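Local structure of hemin ABC transporter, periplasmic hemin-binding protein HutB (Vibrio cholerae, 5KHL) at residues G34-L39 with S50-P55; H75-D80 with A118-T123; T27-A32 with L111-Q116. The protein probably binds heme in the periplasm and delivers it to an ABC transporter that carries it across the inner membrane. All blocks are in the same frame, centred on the assembly; numbering follows the deposited sequence.

Interaction 1: residues G34-L39 with S50-P55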
loop_
_atom_site.group_PDB
_atom_site.type_symbol
_atom_site.label_atom_id
_atom_site.label_comp_id
_atom_site.label_asym_id
_atom_site.label_seq_id
_atom_site.Cartn_x
_atom_site.Cartn_y
_atom_site.Cartn_z
ATOM N N GLY A 34 2.350 -13.564 13.411
ATOM C CA GLY A 34 3.249 -13.902 14.496
ATOM C C GLY A 34 4.545 -14.575 14.092
ATOM O O GLY A 34 5.211 -15.174 14.935
ATOM N N ALA A 35 4.932 -14.457 12.825
ATOM C CA ALA A 35 6.085 -15.219 12.336
ATOM C C ALA A 35 7.318 -14.365 12.079
ATOM O O ALA A 35 8.111 -14.682 11.197
ATOM C CB ALA A 35 5.718 -15.984 11.062
ATOM N N GLU A 36 7.504 -13.296 12.849
ATOM C CA GLU A 36 8.668 -12.433 12.633
ATOM C C GLU A 36 10.014 -13.127 12.899
ATOM O O GLU A 36 11.016 -12.739 12.342
ATOM C CB GLU A 36 8.571 -11.160 13.486
ATOM C CG GLU A 36 8.214 -11.396 14.930
ATOM C CD GLU A 36 8.298 -10.126 15.759
ATOM O OE1 GLU A 36 8.888 -9.135 15.280
ATOM O OE2 GLU A 36 7.775 -10.120 16.897
ATOM N N GLN A 37 10.034 -14.170 13.723
ATOM C CA GLN A 37 11.293 -14.866 14.039
ATOM C C GLN A 37 11.829 -15.625 12.824
ATOM O O GLN A 37 12.974 -16.070 12.825
ATOM C CB GLN A 37 11.108 -15.827 15.224
ATOM C CG GLN A 37 10.109 -16.951 14.979
ATOM C CD GLN A 37 8.656 -16.471 14.959
ATOM O OE1 GLN A 37 8.365 -15.333 15.331
ATOM N NE2 GLN A 37 7.742 -17.340 14.517
ATOM N N GLN A 38 10.996 -15.756 11.792
ATOM C CA GLN A 38 11.373 -16.439 10.553
ATOM C C GLN A 38 12.080 -15.528 9.549
ATOM O O GLN A 38 12.761 -16.008 8.645
ATOM C CB GLN A 38 10.135 -17.056 9.903
ATOM C CG GLN A 38 9.440 -18.073 10.782
ATOM C CD GLN A 38 8.286 -18.756 10.069
ATOM O OE1 GLN A 38 8.212 -18.750 8.840
ATOM N NE2 GLN A 38 7.378 -19.344 10.838
ATOM N N LEU A 39 11.899 -14.216 9.700
ATOM C CA LEU A 39 12.579 -13.244 8.859
ATOM C C LEU A 39 14.084 -13.243 9.146
ATOM O O LEU A 39 14.502 -13.273 10.300
ATOM C CB LEU A 39 12.015 -11.832 9.074
ATOM C CG LEU A 39 10.617 -11.479 8.562
ATOM C CD1 LEU A 39 10.197 -10.138 9.132
ATOM C CD2 LEU A 39 10.618 -11.421 7.059
ATOM N N SER A 50 13.180 -2.100 15.326
ATOM C CA SER A 50 14.619 -1.859 15.425
ATOM C C SER A 50 15.317 -3.018 16.110
ATOM O O SER A 50 16.381 -3.443 15.691
ATOM C CB SER A 50 14.889 -0.571 16.197
ATOM O OG SER A 50 14.184 0.517 15.637
ATOM N N SER A 51 14.672 -3.543 17.142
ATOM C CA SER A 51 15.214 -4.621 17.962
ATOM C C SER A 51 15.677 -5.865 17.188
ATOM O O SER A 51 16.569 -6.587 17.635
ATOM C CB SER A 51 14.165 -5.030 19.008
ATOM O OG SER A 51 12.890 -4.490 18.703
ATOM N N LEU A 52 15.072 -6.111 16.033
ATOM C CA LEU A 52 15.310 -7.345 15.284
ATOM C C LEU A 52 16.684 -7.360 14.625
ATOM O O LEU A 52 17.212 -8.430 14.310
ATOM C CB LEU A 52 14.224 -7.524 14.228
ATOM C CG LEU A 52 13.266 -8.706 14.385
ATOM C CD1 LEU A 52 13.201 -9.188 15.824
ATOM C CD2 LEU A 52 11.877 -8.321 13.898
ATOM N N ASN A 53 17.244 -6.167 14.420
ATOM C CA ASN A 53 18.505 -5.994 13.707
ATOM C C ASN A 53 18.493 -6.684 12.334
ATOM O O ASN A 53 19.487 -7.290 11.920
ATOM C CB ASN A 53 19.677 -6.509 14.561
ATOM C CG ASN A 53 19.899 -5.674 15.828
ATOM O OD1 ASN A 53 19.533 -4.504 15.888
ATOM N ND2 ASN A 53 20.509 -6.282 16.843
ATOM N N LEU A 54 17.363 -6.603 11.631
ATOM C CA LEU A 54 17.255 -7.277 10.341
ATOM C C LEU A 54 18.010 -6.499 9.267
ATOM O O LEU A 54 17.887 -5.296 9.174
ATOM C CB LEU A 54 15.797 -7.465 9.937
ATOM C CG LEU A 54 14.990 -8.559 10.653
ATOM C CD1 LEU A 54 13.508 -8.419 10.325
ATOM C CD2 LEU A 54 15.477 -9.950 10.262
ATOM N N PRO A 55 18.818 -7.192 8.467
ATOM C CA PRO A 55 19.451 -6.535 7.324
ATOM C C PRO A 55 18.423 -6.183 6.253
ATOM O O PRO A 55 17.369 -6.855 6.144
ATOM C CB PRO A 55 20.436 -7.586 6.815
ATOM C CG PRO A 55 19.871 -8.874 7.247
ATOM C CD PRO A 55 19.195 -8.615 8.563
#

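Interaction 2: residues H75-D80 with A118-T123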
loop_
_atom_site.group_PDB
_atom_site.type_symbol
_atom_site.label_atom_id
_atom_site.label_comp_id
_atom_site.label_asym_id
_atom_site.label_seq_id
_atom_site.Cartn_x
_atom_site.Cartn_y
_atom_site.Cartn_z
ATOM N N HIS A 75 13.579 -18.998 1.829
ATOM C CA HIS A 75 12.528 -18.405 1.031
ATOM C C HIS A 75 12.876 -16.984 0.646
ATOM O O HIS A 75 13.510 -16.242 1.417
ATOM C CB HIS A 75 11.207 -18.408 1.793
ATOM C CG HIS A 75 10.732 -19.770 2.169
ATOM N ND1 HIS A 75 9.764 -20.451 1.458
ATOM C CD2 HIS A 75 11.087 -20.590 3.188
ATOM C CE1 HIS A 75 9.549 -21.627 2.017
ATOM N NE2 HIS A 75 10.341 -21.734 3.071
ATOM N N LEU A 76 12.477 -16.624 -0.566
ATOM C CA LEU A 76 12.408 -15.236 -0.967
ATOM C C LEU A 76 10.979 -15.018 -1.371
ATOM O O LEU A 76 10.499 -15.637 -2.325
ATOM C CB LEU A 76 13.345 -14.905 -2.122
ATOM C CG LEU A 76 13.039 -13.579 -2.819
ATOM C CD1 LEU A 76 13.283 -12.388 -1.889
ATOM C CD2 LEU A 76 13.845 -13.426 -4.080
ATOM N N ILE A 77 10.295 -14.155 -0.629
ATOM C CA ILE A 77 8.891 -13.911 -0.854
ATOM C C ILE A 77 8.674 -12.468 -1.282
ATOM O O ILE A 77 9.082 -11.534 -0.595
ATOM C CB ILE A 77 8.053 -14.214 0.416
ATOM C CG1 ILE A 77 8.306 -15.634 0.908
ATOM C CG2 ILE A 77 6.566 -14.040 0.148
ATOM C CD1 ILE A 77 7.761 -15.886 2.312
ATOM N N GLY A 78 7.993 -12.280 -2.400
ATOM C CA GLY A 78 7.616 -10.939 -2.792
ATOM C C GLY A 78 6.620 -10.930 -3.925
ATOM O O GLY A 78 6.044 -11.970 -4.269
ATOM N N SER A 79 6.407 -9.752 -4.501
ATOM C CA SER A 79 5.462 -9.600 -5.599
ATOM C C SER A 79 6.098 -10.042 -6.902
ATOM O O SER A 79 7.264 -10.399 -6.940
ATOM C CB SER A 79 4.986 -8.160 -5.725
ATOM O OG SER A 79 5.999 -7.352 -6.286
ATOM N N ASP A 80 5.324 -10.002 -7.977
ATOM C CA ASP A 80 5.814 -10.428 -9.278
ATOM C C ASP A 80 6.789 -9.414 -9.846
ATOM O O ASP A 80 7.266 -9.563 -10.957
ATOM C CB ASP A 80 4.653 -10.637 -10.253
ATOM C CG ASP A 80 3.911 -9.348 -10.550
ATOM O OD1 ASP A 80 4.074 -8.366 -9.789
ATOM O OD2 ASP A 80 3.157 -9.317 -11.539
ATOM N N ALA A 118 0.450 -17.376 5.165
ATOM C CA ALA A 118 0.142 -18.330 6.239
ATOM C C ALA A 118 0.606 -19.737 5.879
ATOM O O ALA A 118 1.101 -20.487 6.731
ATOM C CB ALA A 118 -1.358 -18.335 6.540
ATOM N N GLN A 119 0.442 -20.083 4.608
ATOM C CA GLN A 119 0.900 -21.365 4.087
ATOM C C GLN A 119 2.441 -21.513 4.097
ATOM O O GLN A 119 2.975 -22.524 4.556
ATOM C CB GLN A 119 0.365 -21.557 2.665
ATOM C CG GLN A 119 0.545 -22.954 2.112
ATOM C CD GLN A 119 0.423 -23.005 0.601
ATOM O OE1 GLN A 119 0.412 -24.083 -0.001
ATOM N NE2 GLN A 119 0.338 -21.832 -0.023
ATOM N N ILE A 120 3.149 -20.505 3.591
ATOM C CA ILE A 120 4.609 -20.546 3.519
ATOM C C ILE A 120 5.216 -20.572 4.912
ATOM O O ILE A 120 6.140 -21.346 5.179
ATOM C CB ILE A 120 5.181 -19.351 2.741
ATOM C CG1 ILE A 120 4.611 -19.308 1.318
ATOM C CG2 ILE A 120 6.712 -19.412 2.707
ATOM C CD1 ILE A 120 4.546 -17.897 0.713
ATOM N N THR A 121 4.665 -19.750 5.803
ATOM C CA THR A 121 5.192 -19.604 7.156
ATOM C C THR A 121 4.571 -20.587 8.155
ATOM O O THR A 121 4.883 -20.550 9.349
ATOM C CB THR A 121 4.982 -18.176 7.664
ATOM O OG1 THR A 121 3.581 -17.914 7.781
ATOM C CG2 THR A 121 5.606 -17.184 6.690
ATOM N N HIS A 122 3.705 -21.463 7.648
ATOM C CA HIS A 122 3.063 -22.496 8.446
ATOM C C HIS A 122 2.300 -21.926 9.637
ATOM O O HIS A 122 2.338 -22.482 10.737
ATOM C CB HIS A 122 4.102 -23.509 8.919
ATOM C CG HIS A 122 4.989 -24.015 7.822
ATOM N ND1 HIS A 122 4.518 -24.779 6.776
ATOM C CD2 HIS A 122 6.318 -23.863 7.608
ATOM C CE1 HIS A 122 5.518 -25.081 5.966
ATOM N NE2 HIS A 122 6.621 -24.538 6.448
ATOM N N THR A 123 1.597 -20.822 9.410
ATOM C CA THR A 123 0.760 -20.234 10.447
ATOM C C THR A 123 -0.707 -20.173 10.003
ATOM O O THR A 123 -1.416 -19.217 10.321
ATOM C CB THR A 123 1.243 -18.813 10.834
ATOM O OG1 THR A 123 1.153 -17.950 9.696
ATOM C CG2 THR A 123 2.690 -18.840 11.327
#

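Interaction 3: residues T27-A32 with L111-Q116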
loop_
_atom_site.group_PDB
_atom_site.type_symbol
_atom_site.label_atom_id
_atom_site.label_comp_id
_atom_site.label_asym_id
_atom_site.label_seq_id
_atom_site.Cartn_x
_atom_site.Cartn_y
_atom_site.Cartn_z
ATOM N N THR A 27 5.891 -8.295 4.607
ATOM C CA THR A 27 6.366 -8.137 5.973
ATOM C C THR A 27 5.241 -7.953 6.993
ATOM O O THR A 27 5.280 -8.561 8.056
ATOM C CB THR A 27 7.326 -6.941 6.072
ATOM O OG1 THR A 27 8.439 -7.173 5.212
ATOM C CG2 THR A 27 7.824 -6.743 7.498
ATOM N N GLU A 28 4.244 -7.126 6.671
ATOM C CA GLU A 28 3.184 -6.836 7.641
ATOM C C GLU A 28 2.415 -8.120 7.961
ATOM O O GLU A 28 2.150 -8.408 9.123
ATOM C CB GLU A 28 2.236 -5.705 7.160
ATOM C CG GLU A 28 1.532 -5.941 5.834
ATOM C CD GLU A 28 0.258 -5.101 5.630
ATOM O OE1 GLU A 28 0.165 -3.950 6.116
ATOM O OE2 GLU A 28 -0.661 -5.609 4.957
ATOM N N LEU A 29 2.089 -8.901 6.937
ATOM C CA LEU A 29 1.351 -10.126 7.159
ATOM C C LEU A 29 2.199 -11.126 7.965
ATOM O O LEU A 29 1.708 -11.707 8.940
ATOM C CB LEU A 29 0.878 -10.718 5.821
ATOM C CG LEU A 29 -0.128 -9.817 5.078
ATOM C CD1 LEU A 29 -0.630 -10.461 3.802
ATOM C CD2 LEU A 29 -1.296 -9.440 5.967
ATOM N N ILE A 30 3.471 -11.280 7.594
ATOM C CA ILE A 30 4.405 -12.150 8.325
ATOM C C ILE A 30 4.442 -11.799 9.821
ATOM O O ILE A 30 4.399 -12.677 10.689
ATOM C CB ILE A 30 5.847 -12.082 7.721
ATOM C CG1 ILE A 30 5.838 -12.587 6.277
ATOM C CG2 ILE A 30 6.837 -12.904 8.558
ATOM C CD1 ILE A 30 7.202 -12.774 5.664
ATOM N N LEU A 31 4.493 -10.508 10.112
ATOM C CA LEU A 31 4.397 -10.028 11.483
ATOM C C LEU A 31 3.004 -10.306 12.072
ATOM O O LEU A 31 2.891 -10.797 13.193
ATOM C CB LEU A 31 4.724 -8.527 11.545
ATOM C CG LEU A 31 6.169 -8.050 11.763
ATOM C CD1 LEU A 31 7.163 -8.784 10.887
ATOM C CD2 LEU A 31 6.284 -6.540 11.525
ATOM N N ALA A 32 1.946 -10.017 11.313
ATOM C CA ALA A 32 0.575 -10.154 11.833
ATOM C C ALA A 32 0.277 -11.585 12.202
ATOM O O ALA A 32 -0.487 -11.847 13.119
ATOM C CB ALA A 32 -0.449 -9.655 10.825
ATOM N N LEU A 111 -6.976 -10.939 1.236
ATOM C CA LEU A 111 -7.363 -12.211 1.826
ATOM C C LEU A 111 -6.547 -13.349 1.219
ATOM O O LEU A 111 -6.135 -14.264 1.922
ATOM C CB LEU A 111 -8.866 -12.479 1.640
ATOM C CG LEU A 111 -9.869 -11.511 2.266
ATOM C CD1 LEU A 111 -11.270 -11.842 1.788
ATOM C CD2 LEU A 111 -9.817 -11.531 3.776
ATOM N N THR A 112 -6.314 -13.285 -0.087
ATOM C CA THR A 112 -5.468 -14.257 -0.787
ATOM C C THR A 112 -3.999 -14.194 -0.317
ATOM O O THR A 112 -3.336 -15.229 -0.117
ATOM C CB THR A 112 -5.526 -14.018 -2.328
ATOM O OG1 THR A 112 -6.879 -14.132 -2.786
ATOM C CG2 THR A 112 -4.663 -15.009 -3.077
ATOM N N ARG A 113 -3.501 -12.974 -0.146
ATOM C CA ARG A 113 -2.145 -12.749 0.337
ATOM C C ARG A 113 -1.950 -13.368 1.719
ATOM O O ARG A 113 -0.924 -13.997 1.993
ATOM C CB ARG A 113 -1.835 -11.245 0.361
ATOM C CG ARG A 113 -0.341 -10.896 0.238
ATOM C CD ARG A 113 -0.123 -9.546 -0.483
ATOM N NE ARG A 113 -0.844 -8.485 0.183
ATOM C CZ ARG A 113 -1.854 -7.805 -0.336
ATOM N NH1 ARG A 113 -2.270 -8.032 -1.574
ATOM N NH2 ARG A 113 -2.436 -6.882 0.398
ATOM N N ILE A 114 -2.950 -13.210 2.581
ATOM C CA ILE A 114 -2.894 -13.779 3.930
ATOM C C ILE A 114 -2.797 -15.291 3.843
ATOM O O ILE A 114 -2.018 -15.914 4.574
ATOM C CB ILE A 114 -4.126 -13.369 4.789
ATOM C CG1 ILE A 114 -4.127 -11.862 5.052
ATOM C CG2 ILE A 114 -4.143 -14.105 6.138
ATOM C CD1 ILE A 114 -5.343 -11.377 5.798
ATOM N N ASP A 115 -3.565 -15.883 2.930
ATOM C CA ASP A 115 -3.516 -17.334 2.730
ATOM C C ASP A 115 -2.147 -17.771 2.229
ATOM O O ASP A 115 -1.595 -18.757 2.714
ATOM C CB ASP A 115 -4.588 -17.807 1.732
ATOM C CG ASP A 115 -5.957 -17.917 2.339
ATOM O OD1 ASP A 115 -6.914 -17.876 1.549
ATOM O OD2 ASP A 115 -6.086 -18.049 3.575
ATOM N N GLN A 116 -1.621 -17.033 1.249
ATOM C CA GLN A 116 -0.354 -17.390 0.603
ATOM C C GLN A 116 0.786 -17.378 1.606
ATOM O O GLN A 116 1.600 -18.286 1.619
ATOM C CB GLN A 116 -0.044 -16.445 -0.560
ATOM C CG GLN A 116 -0.830 -16.759 -1.845
ATOM C CD GLN A 116 -0.798 -15.611 -2.844
ATOM O OE1 GLN A 116 -0.836 -14.442 -2.466
ATOM N NE2 GLN A 116 -0.719 -15.946 -4.123
#

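Interaction 1: residues G34-L39 with S50-P55
Leu39 and Leu54 mark the nearest approach of the two backbones, their CA atoms 7.7 Å apart, where the turn leading into strand 39-42 faces the loop that follows the same strand. Residues 34-38 lead from helix 24-32 into strand 39-42 and so close a beta-alpha-beta unit in the parallel-sheet lobe of this periplasmic binding protein: strand 19-21, helix 24-32, then strand 39-42 beside the first. A Schellman motif ends the helix, with Gly34 as its C-prime residue at positive phi. A 3-10 segment over residues 36-38 then carries the chain to the sheet, while residues 50-52 form a 3-10 turn of their own.

The two leucines cross at about a right angle. Both turn CG beside the backbone N, chi1 -71° in Leu39 and -75° in Leu54, and Leu54 splits its two methyls between different targets. Its CD1 lies against CB and CD1 of Leu39, 3.9 Å from each, whereas CD2 rests 3.5 Å from the backbone O of Leu39. Behind this pair, Leu39 is backed by Ile30 and Leu31 of the helix and by Ile19 of the neighbouring strand; Val42 and Val48 lie against Leu54.

Nearer the surface, Glu36 and Leu52 meet. Glu36 holds CG between its backbone N and carbonyl carbon, chi1 48°, and then runs extended, flanked by Leu31 and Pro49. This brings one carboxylate oxygen obliquely to a methyl of Leu52: Glu36 OE1 lies 3.4 Å from Leu52 CD2.

Interaction 2: residues H75-D80 with A118-T123
Ile120, in the last turn of helix 107-120, packs against His75 and Ile77 of strand 75-78, a helix-on-sheet contact of the alpha/beta lobe. Along 118-123, Ala118 first supplies its carbonyl to the helix end. Ile120 then carries the contact with both branches. Its CG2 comes obliquely to the His75 ring, 3.5 Å from ND1 and 3.7 Å from CE1. The same methyl meets Ile77 CD1 at 3.7 Å. Ile77, with its chain extended beyond CG1 (chi2 167°), and Ile120 point at each other tip to tip, and their CD1 atoms come within 4.1 Å. On the sheet, a hydrogen bond between His75 ND1 and Asn99 ND2 ties the ring to strand 97-100, and Asn99 also touches Ile120.

Thr121 hydrogen-bonds back through OG1 to the carbonyl of Ile117. His122 follows with positive phi, the first residue to leave helical phi/psi, and the O of Ile120 lies 3.4 Å above one face of its ring, offset toward the rim. Thr123 closes the Schellman motif, its N bonded to Ala118 O at 2.7 Å, and its OG1 donates to Thr121 OG1 at 3.1 Å.

Interaction 3: residues T27-A32 with L111-Q116
The guanidinium of Arg113 is met obliquely by Leu29, whose CD1 lies 4.1 Å from Arg113 NE. The contact buries this nitrogen, which has no partner in the model. The other flat group nearby, the carboxylate of Glu28, is close to the arginine without touching it, with OE2 5.1 Å from Arg113 NH2, and any attraction between the opposite charges is probably weak. Its own bonds go to the backbone N of Leu256 and Lys257, at the start of helix 256-269.

Leu29 does the touching for its helix and crosses both partners at about a right angle. CD1 presses on the aliphatic stem of Arg113, 3.7 Å from CB and 3.6 Å from CG. CD2 turns to the next residue and rests 3.8 Å from Ile114 CG1. In Arg113, chi1 of -154° sets CG against the leucine methyl; the bends at chi2 and chi3 then keep NE near it.

The helices come close here, with Leu29 CA 6.5 Å from Ile114 CA. Lys131, on the long helix 125-143 that links the lobes in this family, touches Ile114. Helices 24-32 and 107-120, packed together over the parallel sheet, are characteristic of a Rossmann-like alpha/beta lobe, here that of a periplasmic binding protein.

All three contacts lie in the parallel-sheet lobe. Interactions 2 and 3 share helix 107-120, with centres about 8 Å apart: one holds its last turn to the sheet, the other its middle to helix 24-32. The centre of interaction 1 is about 15 Å from each. It joins interaction 3 at the helix end, where Ala35 N lies 2.8 Å from Ile30 O and Leu39 CD1 packs 3.8 Å from Leu31 CD1. It meets interaction 2 through a probable hydrogen bond from Gln38 NE2 to Thr121 O, 3.1 Å. In this family the ligand typically sits in the cleft between lobes; these contacts build the body of one lobe.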